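Local coordinates for protein chlorella virus DNA ligase-adenylate (Chlorella virus, PDB 1FVI) that probably seals nicks in duplex DNA as an ATP-dependent ligase, captured here as the covalent enzyme-adenylate in which AMP is joined to a lysine, at residues 58-63 against 97-102; 36-41 against 54-59; 113-118 against 135-140. The protein carries 1 engineered substitution. All coordinates share one frame; numbering follows the deposited sequence.

Contact 1 of 3, residues 58-63 against 97-102; sequences LLPEGS and FDYVTD. With AMP (adenosine monophosphate), chain C.
A type II beta turn, Pro60 to Ser63, leads from helix 49-58 into strand 63-68 of the adenylation domain's mixed sheet and packs against the end of antiparallel strand 92-99. The tight part is the turn's second half. Ser63 and Tyr99 form a non-hydrogen-bonded pair, and just beyond it Val100 N donates to Gly62 O at 2.9 Å, a nearly straight bond (165°) that reaches the oxygen from above the carbonyl plane. Gly62, at phi 98°, leaves no room for a CB beside Thr101 N. Within the turn, Pro60 O takes both Ser63 OG, in the carbonyl plane on a lone pair, and Ser63 N. Looser are Glu61, whose carboxylate leads off to bond Thr36 N, and Thr101, exposed, its CB pointing away from the turn but OG1 over the rim of one face of the Tyr99 ring. Two residues before Tyr99, the Phe97 ring turns one face to the adenine of AMP, with AMP N1 over the ring centre. Tyr99, CG anti to its backbone N, crosses Pro60 obliquely, with Pro60 CG 3.5 Å from Tyr99 CE1; at the ring edge, in plane, Glu61 O stands 3.1 Å from Tyr99 CE1.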
loop_
_atom_site.group_PDB
_atom_site.type_symbol
_atom_site.label_atom_id
_atom_site.label_comp_id
_atom_site.label_asym_id
_atom_site.label_seq_id
_atom_site.Cartn_x
_atom_site.Cartn_y
_atom_site.Cartn_z
ATOM N N LEU A 58 11.067 -19.113 -0.049
ATOM C CA LEU A 58 9.610 -18.990 -0.028
ATOM C C LEU A 58 8.925 -18.729 -1.364
ATOM O O LEU A 58 7.911 -19.345 -1.685
ATOM C CB LEU A 58 9.203 -17.879 0.950
ATOM C CG LEU A 58 8.578 -18.191 2.314
ATOM C CD1 LEU A 58 9.207 -19.392 2.966
ATOM C CD2 LEU A 58 8.739 -16.984 3.190
ATOM N N LEU A 59 9.481 -17.828 -2.154
ATOM C CA LEU A 59 8.841 -17.455 -3.404
ATOM C C LEU A 59 9.227 -18.239 -4.641
ATOM O O LEU A 59 10.375 -18.673 -4.778
ATOM C CB LEU A 59 9.084 -15.969 -3.680
ATOM C CG LEU A 59 8.597 -14.915 -2.680
ATOM C CD1 LEU A 59 9.234 -13.578 -3.047
ATOM C CD2 LEU A 59 7.070 -14.823 -2.704
ATOM N N PRO A 60 8.256 -18.448 -5.556
ATOM C CA PRO A 60 8.531 -19.175 -6.793
ATOM C C PRO A 60 9.252 -18.228 -7.730
ATOM O O PRO A 60 9.117 -17.004 -7.621
ATOM C CB PRO A 60 7.134 -19.516 -7.310
ATOM C CG PRO A 60 6.324 -18.373 -6.821
ATOM C CD PRO A 60 6.805 -18.232 -5.408
ATOM N N GLU A 61 10.070 -18.798 -8.604
ATOM C CA GLU A 61 10.827 -18.036 -9.588
ATOM C C GLU A 61 9.854 -17.156 -10.405
ATOM O O GLU A 61 8.791 -17.619 -10.822
ATOM C CB GLU A 61 11.568 -19.036 -10.492
ATOM C CG GLU A 61 12.277 -18.426 -11.684
ATOM C CD GLU A 61 13.542 -17.672 -11.326
ATOM O OE1 GLU A 61 13.969 -17.713 -10.150
ATOM O OE2 GLU A 61 14.117 -17.047 -12.247
ATOM N N GLY A 62 10.198 -15.886 -10.600
ATOM C CA GLY A 62 9.322 -15.001 -11.355
ATOM C C GLY A 62 8.409 -14.117 -10.510
ATOM O O GLY A 62 7.577 -13.365 -11.038
ATOM N N SER A 63 8.564 -14.204 -9.193
ATOM C CA SER A 63 7.780 -13.384 -8.277
ATOM C C SER A 63 8.191 -11.914 -8.310
ATOM O O SER A 63 9.382 -11.592 -8.388
ATOM C CB SER A 63 7.921 -13.892 -6.852
ATOM O OG SER A 63 7.186 -15.077 -6.704
ATOM N N PHE A 97 2.843 -8.926 -5.606
ATOM C CA PHE A 97 1.828 -8.467 -6.545
ATOM C C PHE A 97 1.841 -9.014 -7.975
ATOM O O PHE A 97 0.891 -8.774 -8.730
ATOM C CB PHE A 97 1.732 -6.932 -6.538
ATOM C CG PHE A 97 3.031 -6.223 -6.811
ATOM C CD1 PHE A 97 3.687 -6.368 -8.049
ATOM C CD2 PHE A 97 3.542 -5.319 -5.883
ATOM C CE1 PHE A 97 4.824 -5.617 -8.360
ATOM C CE2 PHE A 97 4.682 -4.553 -6.176
ATOM C CZ PHE A 97 5.328 -4.698 -7.418
ATOM N N ASP A 98 2.906 -9.728 -8.351
ATOM C CA ASP A 98 2.983 -10.307 -9.686
ATOM C C ASP A 98 3.784 -11.600 -9.702
ATOM O O ASP A 98 4.572 -11.866 -8.799
ATOM C CB ASP A 98 3.527 -9.303 -10.713
ATOM C CG ASP A 98 2.892 -9.467 -12.089
ATOM O OD1 ASP A 98 2.184 -10.472 -12.329
ATOM O OD2 ASP A 98 3.103 -8.581 -12.945
ATOM N N TYR A 99 3.576 -12.380 -10.758
ATOM C CA TYR A 99 4.201 -13.687 -10.937
ATOM C C TYR A 99 4.287 -13.995 -12.422
ATOM O O TYR A 99 3.258 -14.280 -13.047
ATOM C CB TYR A 99 3.296 -14.748 -10.294
ATOM C CG TYR A 99 3.839 -16.159 -10.289
ATOM C CD1 TYR A 99 5.216 -16.403 -10.350
ATOM C CD2 TYR A 99 2.980 -17.249 -10.129
ATOM C CE1 TYR A 99 5.724 -17.691 -10.241
ATOM C CE2 TYR A 99 3.477 -18.542 -10.014
ATOM C CZ TYR A 99 4.852 -18.753 -10.067
ATOM O OH TYR A 99 5.359 -20.020 -9.912
ATOM N N VAL A 100 5.490 -13.970 -12.989
ATOM C CA VAL A 100 5.592 -14.277 -14.406
ATOM C C VAL A 100 5.514 -15.760 -14.754
ATOM O O VAL A 100 4.828 -16.095 -15.705
ATOM C CB VAL A 100 6.765 -13.555 -15.115
ATOM C CG1 VAL A 100 6.981 -14.108 -16.554
ATOM C CG2 VAL A 100 6.432 -12.082 -15.228
ATOM N N THR A 101 6.151 -16.649 -13.988
ATOM C CA THR A 101 6.088 -18.097 -14.281
ATOM C C THR A 101 6.932 -18.436 -15.521
ATOM O O THR A 101 7.970 -19.082 -15.413
ATOM C CB THR A 101 4.583 -18.600 -14.433
ATOM O OG1 THR A 101 4.075 -19.018 -13.163
ATOM C CG2 THR A 101 4.431 -19.744 -15.417
ATOM N N ASP A 102 6.508 -17.963 -16.686
ATOM C CA ASP A 102 7.230 -18.203 -17.923
ATOM C C ASP A 102 6.992 -17.055 -18.888
ATOM O O ASP A 102 7.789 -16.117 -18.970
ATOM C CB ASP A 102 6.772 -19.535 -18.560
ATOM C CG ASP A 102 7.187 -19.675 -20.031
ATOM O OD1 ASP A 102 6.337 -20.073 -20.853
ATOM O OD2 ASP A 102 8.350 -19.374 -20.374
HETATM P P AMP C . 5.424 6.283 -6.315
HETATM O O1P AMP C . 5.563 7.366 -7.287
HETATM O O3P AMP C . 6.734 6.534 -5.459
HETATM O "O5'" AMP C . 5.723 4.959 -6.967
HETATM C "C5'" AMP C . 5.812 3.706 -6.127
HETATM C "C4'" AMP C . 6.754 2.673 -6.705
HETATM O "O4'" AMP C . 6.424 1.435 -6.070
HETATM C "C3'" AMP C . 6.583 2.451 -8.226
HETATM O "O3'" AMP C . 7.805 2.227 -8.929
HETATM C "C2'" AMP C . 5.774 1.204 -8.334
HETATM O "O2'" AMP C . 6.124 0.491 -9.514
HETATM C "C1'" AMP C . 6.031 0.463 -7.009
HETATM N N9 AMP C . 4.820 -0.173 -6.528
HETATM C C8 AMP C . 4.327 -0.035 -5.249
HETATM N N7 AMP C . 3.226 -0.715 -5.107
HETATM C C5 AMP C . 2.958 -1.336 -6.320
HETATM C C6 AMP C . 1.932 -2.181 -6.767
HETATM N N6 AMP C . 0.906 -2.570 -5.973
HETATM N N1 AMP C . 2.012 -2.594 -8.045
HETATM C C2 AMP C . 3.010 -2.210 -8.809
HETATM N N3 AMP C . 4.046 -1.416 -8.522
HETATM C C4 AMP C . 3.993 -0.980 -7.230
#

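Contact 2 of 3, residues 36-41 against 54-59; sequences TQMLSR and LLTELL. With SO4 (sulfate ion), chain B.
The edge strand 38-39 of the adenylation domain's mixed sheet meets the last turns of helix 49-58 here, and Met38 carries most of the contact. Its CG stands anti to the carbonyl carbon (chi1 -62°), and further bends at chi2 and chi3 curl the thioether along the helix. Met38 CG rests 3.5 Å from Leu55 CB, the two side chains crossing at about a right angle. One turn on, the methyl at the tip, Met38 CE, touches Leu59 CD1 at 3.5 Å, again crosswise. The sulfur sits between these two leucines, a little farther from each. Leu59 is the first residue to leave helical geometry, so Met38 spans the point where the helix ends. Tyr94 of strand 92-99 also packs on Met38, Leu55 and Leu59, which makes the cluster part of the core between the sheet and the helix that covers it. Toward the more exposed flank Thr56 takes over: its CG2 methyl presses on the backbone, 3.3 Å from both Gln37 CA and Met38 N. The threonine hydroxyl is turned back to Arg53 O in its own helix, leaving the methyl to face the strand, while Met38 N is held by Asn52 OD1. At the far end of 36-41, Arg41 belongs to the AMP pocket and grips a sulfate, probably from the crystallisation liquor, with two hydrogen bonds: Arg41 NH1 to sulfate O4 and Arg41 NH2 to sulfate O1, each 3.1 Å long and bent (139°).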
loop_
_atom_site.group_PDB
_atom_site.type_symbol
_atom_site.label_atom_id
_atom_site.label_comp_id
_atom_site.label_asym_id
_atom_site.label_seq_id
_atom_site.Cartn_x
_atom_site.Cartn_y
_atom_site.Cartn_z
ATOM N N THR A 36 16.300 -16.292 -9.414
ATOM C CA THR A 36 17.403 -17.122 -8.924
ATOM C C THR A 36 17.580 -16.789 -7.439
ATOM O O THR A 36 17.695 -17.675 -6.596
ATOM C CB THR A 36 18.712 -16.895 -9.727
ATOM O OG1 THR A 36 18.413 -16.854 -11.131
ATOM C CG2 THR A 36 19.712 -18.032 -9.473
ATOM N N GLN A 37 17.589 -15.491 -7.142
ATOM C CA GLN A 37 17.676 -14.947 -5.790
ATOM C C GLN A 37 16.892 -13.622 -5.805
ATOM O O GLN A 37 16.419 -13.200 -6.863
ATOM C CB GLN A 37 19.121 -14.686 -5.395
ATOM C CG GLN A 37 19.836 -13.659 -6.245
ATOM C CD GLN A 37 21.257 -13.403 -5.778
ATOM O OE1 GLN A 37 22.118 -13.019 -6.571
ATOM N NE2 GLN A 37 21.507 -13.595 -4.479
ATOM N N MET A 38 16.732 -12.978 -4.649
ATOM C CA MET A 38 16.009 -11.705 -4.607
ATOM C C MET A 38 16.850 -10.556 -5.153
ATOM O O MET A 38 17.991 -10.339 -4.732
ATOM C CB MET A 38 15.503 -11.378 -3.205
ATOM C CG MET A 38 14.520 -12.394 -2.658
ATOM S SD MET A 38 13.213 -12.951 -3.803
ATOM C CE MET A 38 12.064 -11.589 -3.793
ATOM N N LEU A 39 16.282 -9.874 -6.146
ATOM C CA LEU A 39 16.916 -8.749 -6.824
ATOM C C LEU A 39 16.140 -7.455 -6.538
ATOM O O LEU A 39 14.939 -7.482 -6.239
ATOM C CB LEU A 39 16.914 -9.008 -8.343
ATOM C CG LEU A 39 17.938 -9.917 -9.052
ATOM C CD1 LEU A 39 18.455 -11.028 -8.179
ATOM C CD2 LEU A 39 17.319 -10.475 -10.322
ATOM N N SER A 40 16.836 -6.327 -6.601
ATOM C CA SER A 40 16.194 -5.028 -6.398
ATOM C C SER A 40 15.777 -4.509 -7.791
ATOM O O SER A 40 15.849 -5.261 -8.781
ATOM C CB SER A 40 17.156 -4.055 -5.712
ATOM O OG SER A 40 18.228 -3.731 -6.567
ATOM N N ARG A 41 15.342 -3.249 -7.876
ATOM C CA ARG A 41 14.920 -2.681 -9.158
ATOM C C ARG A 41 16.046 -2.540 -10.169
ATOM O O ARG A 41 15.799 -2.553 -11.370
ATOM C CB ARG A 41 14.198 -1.344 -8.981
ATOM C CG ARG A 41 15.024 -0.204 -8.465
ATOM C CD ARG A 41 14.136 1.034 -8.318
ATOM N NE ARG A 41 13.889 1.713 -9.592
ATOM C CZ ARG A 41 12.720 2.225 -9.963
ATOM N NH1 ARG A 41 11.668 2.122 -9.167
ATOM N NH2 ARG A 41 12.627 2.915 -11.092
ATOM N N LEU A 54 15.674 -16.143 2.788
ATOM C CA LEU A 54 14.313 -16.455 3.219
ATOM C C LEU A 54 13.299 -16.335 2.081
ATOM O O LEU A 54 12.547 -17.277 1.795
ATOM C CB LEU A 54 13.887 -15.533 4.374
ATOM C CG LEU A 54 14.516 -15.684 5.768
ATOM C CD1 LEU A 54 14.053 -14.569 6.703
ATOM C CD2 LEU A 54 14.153 -17.029 6.355
ATOM N N LEU A 55 13.260 -15.166 1.445
ATOM C CA LEU A 55 12.328 -14.951 0.341
ATOM C C LEU A 55 12.606 -15.874 -0.854
ATOM O O LEU A 55 11.663 -16.345 -1.479
ATOM C CB LEU A 55 12.335 -13.486 -0.105
ATOM C CG LEU A 55 11.765 -12.459 0.879
ATOM C CD1 LEU A 55 12.026 -11.046 0.366
ATOM C CD2 LEU A 55 10.282 -12.699 1.094
ATOM N N THR A 56 13.879 -16.147 -1.164
ATOM C CA THR A 56 14.190 -17.033 -2.293
ATOM C C THR A 56 13.680 -18.453 -2.021
ATOM O O THR A 56 13.249 -19.148 -2.939
ATOM C CB THR A 56 15.702 -17.084 -2.643
ATOM O OG1 THR A 56 16.439 -17.631 -1.548
ATOM C CG2 THR A 56 16.227 -15.716 -2.957
ATOM N N GLU A 57 13.713 -18.866 -0.757
ATOM C CA GLU A 57 13.230 -20.189 -0.358
ATOM C C GLU A 57 11.697 -20.227 -0.430
ATOM O O GLU A 57 11.108 -21.228 -0.864
ATOM C CB GLU A 57 13.687 -20.536 1.075
ATOM C CG GLU A 57 15.184 -20.837 1.212
ATOM C CD GLU A 57 15.684 -20.927 2.668
ATOM O OE1 GLU A 57 14.871 -20.841 3.622
ATOM O OE2 GLU A 57 16.915 -21.078 2.855
ATOM N N LEU A 58 11.067 -19.113 -0.049
ATOM C CA LEU A 58 9.610 -18.990 -0.028
ATOM C C LEU A 58 8.925 -18.729 -1.364
ATOM O O LEU A 58 7.911 -19.345 -1.685
ATOM C CB LEU A 58 9.203 -17.879 0.950
ATOM C CG LEU A 58 8.578 -18.191 2.314
ATOM C CD1 LEU A 58 9.207 -19.392 2.966
ATOM C CD2 LEU A 58 8.739 -16.984 3.190
ATOM N N LEU A 59 9.481 -17.828 -2.154
ATOM C CA LEU A 59 8.841 -17.455 -3.404
ATOM C C LEU A 59 9.227 -18.239 -4.641
ATOM O O LEU A 59 10.375 -18.673 -4.778
ATOM C CB LEU A 59 9.084 -15.969 -3.680
ATOM C CG LEU A 59 8.597 -14.915 -2.680
ATOM C CD1 LEU A 59 9.234 -13.578 -3.047
ATOM C CD2 LEU A 59 7.070 -14.823 -2.704
HETATM S S SO4 B . 9.304 5.225 -10.012
HETATM O O1 SO4 B . 10.434 5.092 -10.925
HETATM O O2 SO4 B . 8.006 5.062 -10.750
HETATM O O3 SO4 B . 9.290 6.595 -9.284
HETATM O O4 SO4 B . 9.418 4.184 -8.901
#

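Contact 3 of 3, residues 113-118 against 135-140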
loop_
_atom_site.group_PDB
_atom_site.type_symbol
_atom_site.label_atom_id
_atom_site.label_comp_id
_atom_site.label_asym_id
_atom_site.label_seq_id
_atom_site.Cartn_x
_atom_site.Cartn_y
_atom_site.Cartn_z
ATOM N N GLU A 113 -3.831 -15.204 -11.138
ATOM C CA GLU A 113 -4.444 -16.497 -10.864
ATOM C C GLU A 113 -3.371 -17.558 -10.631
ATOM O O GLU A 113 -3.570 -18.491 -9.859
ATOM C CB GLU A 113 -5.342 -16.902 -12.023
ATOM C CG GLU A 113 -6.153 -18.149 -11.757
ATOM C CD GLU A 113 -7.122 -17.995 -10.606
ATOM O OE1 GLU A 113 -7.414 -19.028 -9.965
ATOM O OE2 GLU A 113 -7.598 -16.859 -10.348
ATOM N N ASP A 114 -2.239 -17.420 -11.318
ATOM C CA ASP A 114 -1.113 -18.333 -11.127
ATOM C C ASP A 114 -0.613 -18.205 -9.674
ATOM O O ASP A 114 -0.355 -19.210 -8.998
ATOM C CB ASP A 114 0.048 -17.986 -12.071
ATOM C CG ASP A 114 -0.143 -18.519 -13.481
ATOM O OD1 ASP A 114 -1.005 -19.398 -13.713
ATOM O OD2 ASP A 114 0.597 -18.056 -14.367
ATOM N N MET A 115 -0.454 -16.961 -9.218
ATOM C CA MET A 115 -0.002 -16.671 -7.855
ATOM C C MET A 115 -0.987 -17.276 -6.876
ATOM O O MET A 115 -0.590 -17.935 -5.920
ATOM C CB MET A 115 0.089 -15.150 -7.623
ATOM C CG MET A 115 0.196 -14.712 -6.141
ATOM S SD MET A 115 0.477 -12.911 -5.876
ATOM C CE MET A 115 -1.098 -12.209 -6.439
ATOM N N LYS A 116 -2.275 -17.076 -7.138
ATOM C CA LYS A 116 -3.316 -17.595 -6.259
ATOM C C LYS A 116 -3.243 -19.108 -6.128
ATOM O O LYS A 116 -3.269 -19.643 -5.005
ATOM C CB LYS A 116 -4.703 -17.175 -6.750
ATOM C CG LYS A 116 -5.015 -15.712 -6.532
ATOM C CD LYS A 116 -6.404 -15.367 -7.030
ATOM C CE LYS A 116 -7.471 -16.094 -6.224
ATOM N NZ LYS A 116 -8.844 -15.824 -6.731
ATOM N N ASN A 117 -3.114 -19.780 -7.276
ATOM C CA ASN A 117 -3.031 -21.234 -7.317
ATOM C C ASN A 117 -1.774 -21.761 -6.656
ATOM O O ASN A 117 -1.826 -22.759 -5.932
ATOM C CB ASN A 117 -3.150 -21.760 -8.744
ATOM C CG ASN A 117 -4.579 -21.727 -9.252
ATOM O OD1 ASN A 117 -4.885 -21.050 -10.237
ATOM N ND2 ASN A 117 -5.468 -22.452 -8.574
ATOM N N TYR A 118 -0.657 -21.066 -6.853
ATOM C CA TYR A 118 0.589 -21.497 -6.241
ATOM C C TYR A 118 0.383 -21.518 -4.729
ATOM O O TYR A 118 0.758 -22.488 -4.067
ATOM C CB TYR A 118 1.743 -20.561 -6.623
ATOM C CG TYR A 118 3.071 -20.990 -6.069
ATOM C CD1 TYR A 118 3.916 -21.820 -6.804
ATOM C CD2 TYR A 118 3.472 -20.601 -4.794
ATOM C CE1 TYR A 118 5.126 -22.255 -6.282
ATOM C CE2 TYR A 118 4.677 -21.027 -4.257
ATOM C CZ TYR A 118 5.500 -21.854 -5.006
ATOM O OH TYR A 118 6.699 -22.268 -4.485
ATOM N N PRO A 135 -0.191 -11.662 -0.334
ATOM C CA PRO A 135 -0.631 -11.690 -1.733
ATOM C C PRO A 135 -1.450 -10.430 -2.042
ATOM O O PRO A 135 -2.448 -10.146 -1.377
ATOM C CB PRO A 135 -1.519 -12.945 -1.791
ATOM C CG PRO A 135 -1.036 -13.792 -0.645
ATOM C CD PRO A 135 -0.799 -12.767 0.429
ATOM N N LEU A 136 -0.990 -9.648 -3.008
ATOM C CA LEU A 136 -1.702 -8.450 -3.403
ATOM C C LEU A 136 -2.619 -8.789 -4.562
ATOM O O LEU A 136 -2.233 -8.668 -5.720
ATOM C CB LEU A 136 -0.738 -7.350 -3.839
ATOM C CG LEU A 136 -0.283 -6.249 -2.877
ATOM C CD1 LEU A 136 0.086 -5.032 -3.718
ATOM C CD2 LEU A 136 -1.379 -5.875 -1.879
ATOM N N ILE A 137 -3.801 -9.301 -4.242
ATOM C CA ILE A 137 -4.799 -9.638 -5.252
ATOM C C ILE A 137 -5.556 -8.327 -5.564
ATOM O O ILE A 137 -6.019 -7.632 -4.649
ATOM C CB ILE A 137 -5.699 -10.748 -4.712
ATOM C CG1 ILE A 137 -4.830 -12.004 -4.513
ATOM C CG2 ILE A 137 -6.892 -10.977 -5.645
ATOM C CD1 ILE A 137 -5.438 -13.080 -3.664
ATOM N N PRO A 138 -5.646 -7.943 -6.853
ATOM C CA PRO A 138 -6.334 -6.694 -7.208
ATOM C C PRO A 138 -7.837 -6.621 -6.995
ATOM O O PRO A 138 -8.528 -7.638 -6.920
ATOM C CB PRO A 138 -5.969 -6.507 -8.673
ATOM C CG PRO A 138 -5.919 -7.943 -9.168
ATOM C CD PRO A 138 -5.171 -8.647 -8.058
ATOM N N VAL A 139 -8.314 -5.383 -6.896
ATOM C CA VAL A 139 -9.722 -5.069 -6.714
ATOM C C VAL A 139 -10.227 -4.621 -8.076
ATOM O O VAL A 139 -9.527 -3.904 -8.769
ATOM C CB VAL A 139 -9.895 -3.863 -5.752
ATOM C CG1 VAL A 139 -11.345 -3.413 -5.719
ATOM C CG2 VAL A 139 -9.430 -4.226 -4.362
ATOM N N GLU A 140 -11.410 -5.074 -8.474
ATOM C CA GLU A 140 -11.984 -4.647 -9.742
ATOM C C GLU A 140 -12.781 -3.370 -9.469
ATOM O O GLU A 140 -13.689 -3.365 -8.648
ATOM C CB GLU A 140 -12.892 -5.723 -10.338
ATOM C CG GLU A 140 -13.537 -5.314 -11.667
ATOM C CD GLU A 140 -14.383 -6.424 -12.290
ATOM O OE1 GLU A 140 -14.311 -6.605 -13.531
ATOM O OE2 GLU A 140 -15.115 -7.112 -11.538
#
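Apolar packing is led by Met115, which makes the buried part of the contact. Its CG lies anti to the backbone N (chi1 165°) and the chain runs straight to the sulfur, then bends at chi3 (68°), turning the methyl toward the segment that follows strand 131-135. There Met115 CE comes 4.2 Å from Ile137 CG1. A second apolar contact sits nearer the surface: the aliphatic part of Lys116 crosses Ile137 at about a right angle, with Lys116 CG 3.9 Å from Ile137 CD1. Met115 also meets backbone: its methyl CE stands against the carbonyl oxygen Leu136 O at 3.8 Å, and Met115 SD lies 4.5 Å from Pro135 CA. The helix 108-121 thus covers the link between strand 131-135, the edge of one mixed sheet of the adenylation domain, and strand 139-141, the edge of the other. Trp96 of strand 92-99 also packs on Met115. Leu136 sends its side chain away from the helix, toward AMP and the binding-site residues Pro25 and Ile27, so its backbone meets Met115 while its side chain lines the nucleotide pocket. Between the two segments the packing has no polar bond. Lys116 bends at chi3 and carries its ammonium toward Glu113 one turn back, a long salt bridge of 4.0 Å from Lys116 NZ to Glu113 OE2. Within the link itself, Ile137 N makes a weak hydrogen bond of 3.3 Å to Pro135 O.

In the fold
All three contacts lie in the adenylation domain. Along the chain contact 2 opens first, contact 1 begins on the stretch where it ends, and contact 3 follows. Contacts 1 and 2 share Leu58 and Leu59, where helix 49-58 gives way to the turn before strand 63-68; their centres are 10 Å apart, the Glu61-Thr36 bond joins them, and both reach the mixed sheet edged by 38-39 and 131-135. The centre of contact 3 is 11 Å from that of contact 1 and 18 Å from that of contact 2. It joins contact 1 through Tyr118 on Pro60, Tyr99 against Asp114 and Met115, and Phe97 beside Leu136. Each contact's segments include one AMP-pocket residue, Phe97, Arg41 or Leu136, though Phe97 and Arg41 stand apart from the packing itself.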